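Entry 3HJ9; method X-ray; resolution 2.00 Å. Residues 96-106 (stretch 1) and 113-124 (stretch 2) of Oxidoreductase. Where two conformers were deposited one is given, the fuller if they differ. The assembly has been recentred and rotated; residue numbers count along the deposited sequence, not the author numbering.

Stretch 1, residues 96-106: VYVALPAGLYR
Stretch 2, residues 113-124: CLELKRAADLRS

A beta hairpin can receive a third strand along its edge, and a beta bulge can shift the register of that strand by one residue; residues 96-106 and 113-124 of this oxidoreductase illustrate the principle. Stretch 1 runs as a strand from Val 96 to Leu 100, reverses through a type I turn from Leu 100 to Gly 103, and returns as a strand from Gly 103 to Arg 106. The first part of stretch 2 pairs antiparallel with the returning strand, the axes at 124°; the chain then turns a corner at Lys 117 and passes beside the turn. Together they bury 925 Å².

Val 96 takes no part. Tyr 97 (chi1 m, chi2 78°) brings the edge of its ring to Lys 117 (t, p, t, t), Tyr 97 CE2 to Lys 117 CG 3.7 Å, and a water oxygen lies 2.8 Å from both Tyr 97 OH and Lys 117 NZ. Val 98 (t) bonds to Tyr 105 within the hairpin through both backbone N and O, and sets Val 98 CG2 3.7 Å from CD2 of Leu 114 (m, t). Ala 99 points toward stretch 2, its small CB fitting 4.4 Å from Leu 122 CB and 3.8 Å from Arg 123 CG.

At the turn, Leu 100 and Gly 103 exchange backbone hydrogen bonds, N to O in both directions. A water oxygen ties it to stretch 2, donating to Leu 100 O (2.9 Å) and Ala 120 O (2.8 Å) and accepting from Leu 122 N (2.9 Å). Pro 101, at phi/psi -59/-32, suits the turn; Pro 101 CG lies over one face of the Arg 123 guanidinium (m, t, m), 3.7 Å from Arg 123 CZ. Asp 121 (t) OD1 takes Arg 123 NE at 2.8 Å and Asp 121 OD2 takes Arg 123 NH2 at 2.9 Å, a salt bridge within stretch 2. Ala 102, at -81/-8, points away.

Gly 103, at 156/163, adopts angles that call for glycine, and an ideal CB would clash with Leu 116 CD1 at 2.9 Å. Gly 103 CA approaches Ala 120 O at 3.3 Å in a CA-H...O contact.

Leu 104 is the hinge of the register. Leu 104 N donates to Arg 118 O (2.8 Å), while Leu 104 O accepts from both Arg 118 N (3.1 Å) and Lys 117 N (2.8 Å). This doubled acceptance accompanies the bulge: Leu 104 pairs with Arg 118, yet Tyr 105 pairs with Leu 116. The buried Leu 104 side chain (t, p) packs CD2 against Leu 122 CD2 at 4.1 Å.

Tyr 105 (m, chi2 80°) and Leu 116 (t, p) share the opposite sheet face, in a non-hydrogen-bonded pair with CA atoms 4.5 Å apart. Leu 116 CD1 sits 4.1 Å from the centroid of the Tyr 105 ring, over its face.

Arg 106 closes the ladder with Glu 115: Arg 106 N to Glu 115 O 2.8 Å, Glu 115 N to Arg 106 O 2.9 Å. On the same face as Leu 104, the Arg 106 side chain (t, t, p) brings its NH2 to OE2 of Glu 115 (m, t) at 3.2 Å, a salt bridge across paired strands.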

# COMPACT_ATOMS: atom_id res chain seq x y z
N VAL A 96 -1.76 0.52 -14.24
CA VAL A 96 -1.49 1.89 -13.92
C VAL A 96 -1.61 2.71 -15.18
O VAL A 96 -0.94 2.45 -16.17
CB VAL A 96 -0.12 2.06 -13.26
CG1 VAL A 96 0.14 3.54 -13.03
CG2 VAL A 96 -0.08 1.30 -11.96
N TYR A 97 -2.44 3.74 -15.10
CA TYR A 97 -2.64 4.69 -16.17
C TYR A 97 -2.01 5.98 -15.73
O TYR A 97 -1.94 6.25 -14.53
CB TYR A 97 -4.14 4.90 -16.45
CG TYR A 97 -4.77 3.76 -17.20
CD1 TYR A 97 -5.12 2.57 -16.55
CD2 TYR A 97 -5.03 3.86 -18.57
CE1 TYR A 97 -5.72 1.52 -17.23
CE2 TYR A 97 -5.62 2.82 -19.26
CZ TYR A 97 -5.93 1.63 -18.59
OH TYR A 97 -6.50 0.60 -19.29
N VAL A 98 -1.60 6.79 -16.70
CA VAL A 98 -0.96 8.08 -16.42
C VAL A 98 -1.66 9.17 -17.23
O VAL A 98 -1.66 9.09 -18.46
CB VAL A 98 0.57 8.08 -16.80
CG1 VAL A 98 1.26 9.26 -16.19
CG2 VAL A 98 1.27 6.80 -16.39
N ALA A 99 -2.23 10.18 -16.55
CA ALA A 99 -2.84 11.33 -17.25
C ALA A 99 -1.76 12.38 -17.37
O ALA A 99 -1.32 12.92 -16.34
CB ALA A 99 -4.06 11.87 -16.50
N LEU A 100 -1.27 12.60 -18.59
CA LEU A 100 -0.31 13.65 -18.90
C LEU A 100 -1.05 14.73 -19.71
O LEU A 100 -2.13 14.45 -20.26
CB LEU A 100 0.84 13.12 -19.73
CG LEU A 100 1.79 12.16 -19.01
CD1 LEU A 100 2.59 11.36 -20.06
CD2 LEU A 100 2.70 12.90 -17.99
N PRO A 101 -0.47 15.94 -19.81
CA PRO A 101 -1.11 16.96 -20.67
C PRO A 101 -1.25 16.51 -22.15
O PRO A 101 -2.21 16.90 -22.81
CB PRO A 101 -0.19 18.18 -20.56
CG PRO A 101 0.60 18.00 -19.32
CD PRO A 101 0.69 16.48 -19.08
N ALA A 102 -0.30 15.72 -22.65
CA ALA A 102 -0.36 15.21 -24.03
C ALA A 102 -1.27 13.98 -24.22
O ALA A 102 -1.49 13.58 -25.34
CB ALA A 102 1.05 14.90 -24.54
N GLY A 103 -1.79 13.39 -23.14
CA GLY A 103 -2.63 12.21 -23.28
C GLY A 103 -2.71 11.31 -22.07
O GLY A 103 -1.90 11.45 -21.14
N LEU A 104 -3.73 10.44 -22.07
CA LEU A 104 -3.90 9.39 -21.05
C LEU A 104 -3.19 8.16 -21.60
O LEU A 104 -3.53 7.69 -22.71
CB LEU A 104 -5.38 9.06 -20.78
CG LEU A 104 -5.63 7.88 -19.79
CD1 LEU A 104 -5.23 8.23 -18.35
CD2 LEU A 104 -7.06 7.39 -19.88
N TYR A 105 -2.26 7.61 -20.82
CA TYR A 105 -1.49 6.43 -21.20
C TYR A 105 -1.65 5.29 -20.22
O TYR A 105 -1.91 5.54 -19.06
CB TYR A 105 0.00 6.78 -21.28
CG TYR A 105 0.34 7.67 -22.44
CD1 TYR A 105 0.12 9.05 -22.37
CD2 TYR A 105 0.84 7.14 -23.63
CE1 TYR A 105 0.40 9.89 -23.48
CE2 TYR A 105 1.14 7.96 -24.73
CZ TYR A 105 0.93 9.32 -24.65
OH TYR A 105 1.21 10.09 -25.75
N ARG A 106 -1.47 4.06 -20.70
CA ARG A 106 -1.41 2.88 -19.86
C ARG A 106 0.07 2.45 -19.82
O ARG A 106 0.73 2.32 -20.87
CB ARG A 106 -2.26 1.71 -20.37
CG ARG A 106 -2.37 0.56 -19.36
CD ARG A 106 -3.27 -0.53 -19.84
NE ARG A 106 -2.75 -1.15 -21.05
CZ ARG A 106 -3.44 -1.95 -21.88
NH1 ARG A 106 -4.71 -2.30 -21.64
NH2 ARG A 106 -2.83 -2.44 -22.96
N CYS A 113 7.02 0.85 -21.07
CA CYS A 113 6.63 1.94 -21.93
C CYS A 113 5.19 2.32 -21.64
O CYS A 113 4.47 1.58 -20.97
CB CYS A 113 6.81 1.55 -23.39
SG CYS A 113 5.74 0.23 -23.83
N LEU A 114 4.80 3.45 -22.22
CA LEU A 114 3.45 4.03 -22.13
C LEU A 114 2.73 3.89 -23.50
O LEU A 114 3.29 4.23 -24.52
CB LEU A 114 3.56 5.51 -21.73
CG LEU A 114 4.10 5.85 -20.32
CD1 LEU A 114 4.36 7.37 -20.19
CD2 LEU A 114 3.11 5.36 -19.32
N GLU A 115 1.52 3.37 -23.49
CA GLU A 115 0.68 3.15 -24.68
C GLU A 115 -0.52 4.09 -24.55
O GLU A 115 -1.15 4.14 -23.50
CB GLU A 115 0.18 1.71 -24.70
CG GLU A 115 1.27 0.67 -24.86
CD GLU A 115 0.75 -0.80 -24.94
OE1 GLU A 115 1.12 -1.49 -25.92
OE2 GLU A 115 -0.03 -1.25 -24.05
N LEU A 116 -0.78 4.87 -25.60
CA LEU A 116 -1.89 5.85 -25.61
C LEU A 116 -3.26 5.15 -25.48
O LEU A 116 -3.54 4.19 -26.19
CB LEU A 116 -1.83 6.74 -26.87
CG LEU A 116 -2.85 7.88 -27.02
CD1 LEU A 116 -2.67 8.91 -25.91
CD2 LEU A 116 -2.70 8.49 -28.42
N LYS A 117 -4.03 5.60 -24.50
CA LYS A 117 -5.41 5.15 -24.21
C LYS A 117 -6.38 6.22 -24.71
O LYS A 117 -7.42 5.88 -25.29
CB LYS A 117 -5.60 4.93 -22.71
CG LYS A 117 -6.98 4.44 -22.26
CD LYS A 117 -7.30 3.00 -22.79
CE LYS A 117 -8.77 2.71 -22.62
NZ LYS A 117 -9.26 1.46 -23.26
N ARG A 118 -6.08 7.50 -24.44
CA ARG A 118 -6.89 8.62 -24.98
C ARG A 118 -6.10 9.93 -25.22
O ARG A 118 -5.43 10.45 -24.32
CB ARG A 118 -8.09 8.86 -24.06
CG ARG A 118 -9.16 9.63 -24.77
CD ARG A 118 -10.38 9.84 -23.94
NE ARG A 118 -11.29 10.65 -24.74
CZ ARG A 118 -12.48 11.10 -24.35
NH1 ARG A 118 -12.97 10.85 -23.13
NH2 ARG A 118 -13.19 11.81 -25.20
N ALA A 119 -6.23 10.49 -26.42
CA ALA A 119 -5.56 11.75 -26.81
C ALA A 119 -6.36 12.93 -26.23
O ALA A 119 -7.02 13.64 -26.94
CB ALA A 119 -5.40 11.85 -28.35
N ALA A 120 -6.29 13.06 -24.92
CA ALA A 120 -6.96 14.11 -24.16
C ALA A 120 -6.28 14.26 -22.80
O ALA A 120 -5.64 13.29 -22.29
CB ALA A 120 -8.43 13.78 -23.96
N ASP A 121 -6.42 15.44 -22.20
CA ASP A 121 -5.86 15.76 -20.86
C ASP A 121 -6.92 15.45 -19.81
O ASP A 121 -7.86 16.23 -19.63
CB ASP A 121 -5.38 17.24 -20.83
CG ASP A 121 -4.89 17.70 -19.46
OD1 ASP A 121 -4.73 16.90 -18.50
OD2 ASP A 121 -4.68 18.90 -19.34
N LEU A 122 -6.74 14.31 -19.12
CA LEU A 122 -7.67 13.84 -18.08
C LEU A 122 -7.15 14.08 -16.66
O LEU A 122 -7.55 13.40 -15.70
CB LEU A 122 -8.03 12.36 -18.28
CG LEU A 122 -8.95 12.05 -19.46
CD1 LEU A 122 -8.23 12.17 -20.77
CD2 LEU A 122 -9.51 10.66 -19.30
N ARG A 123 -6.26 15.05 -16.49
CA ARG A 123 -5.77 15.35 -15.15
C ARG A 123 -6.89 15.99 -14.33
O ARG A 123 -7.68 16.78 -14.86
CB ARG A 123 -4.57 16.26 -15.20
CG ARG A 123 -3.35 15.57 -15.80
CD ARG A 123 -2.22 16.57 -15.89
NE ARG A 123 -2.56 17.64 -16.83
CZ ARG A 123 -2.00 18.85 -16.87
NH1 ARG A 123 -1.01 19.20 -16.05
NH2 ARG A 123 -2.41 19.71 -17.79
N SER A 124 -6.89 15.67 -13.04
CA SER A 124 -7.90 16.07 -12.06
C SER A 124 -9.36 15.93 -12.56
O SER A 124 -10.12 16.89 -12.65
CB SER A 124 -7.60 17.43 -11.43
OG SER A 124 -7.56 18.43 -12.41
O HOH W 1 -8.59 0.02 -21.00
O HOH W 2 -4.43 12.68 -19.82
O HOH W 3 -0.02 -0.73 -21.52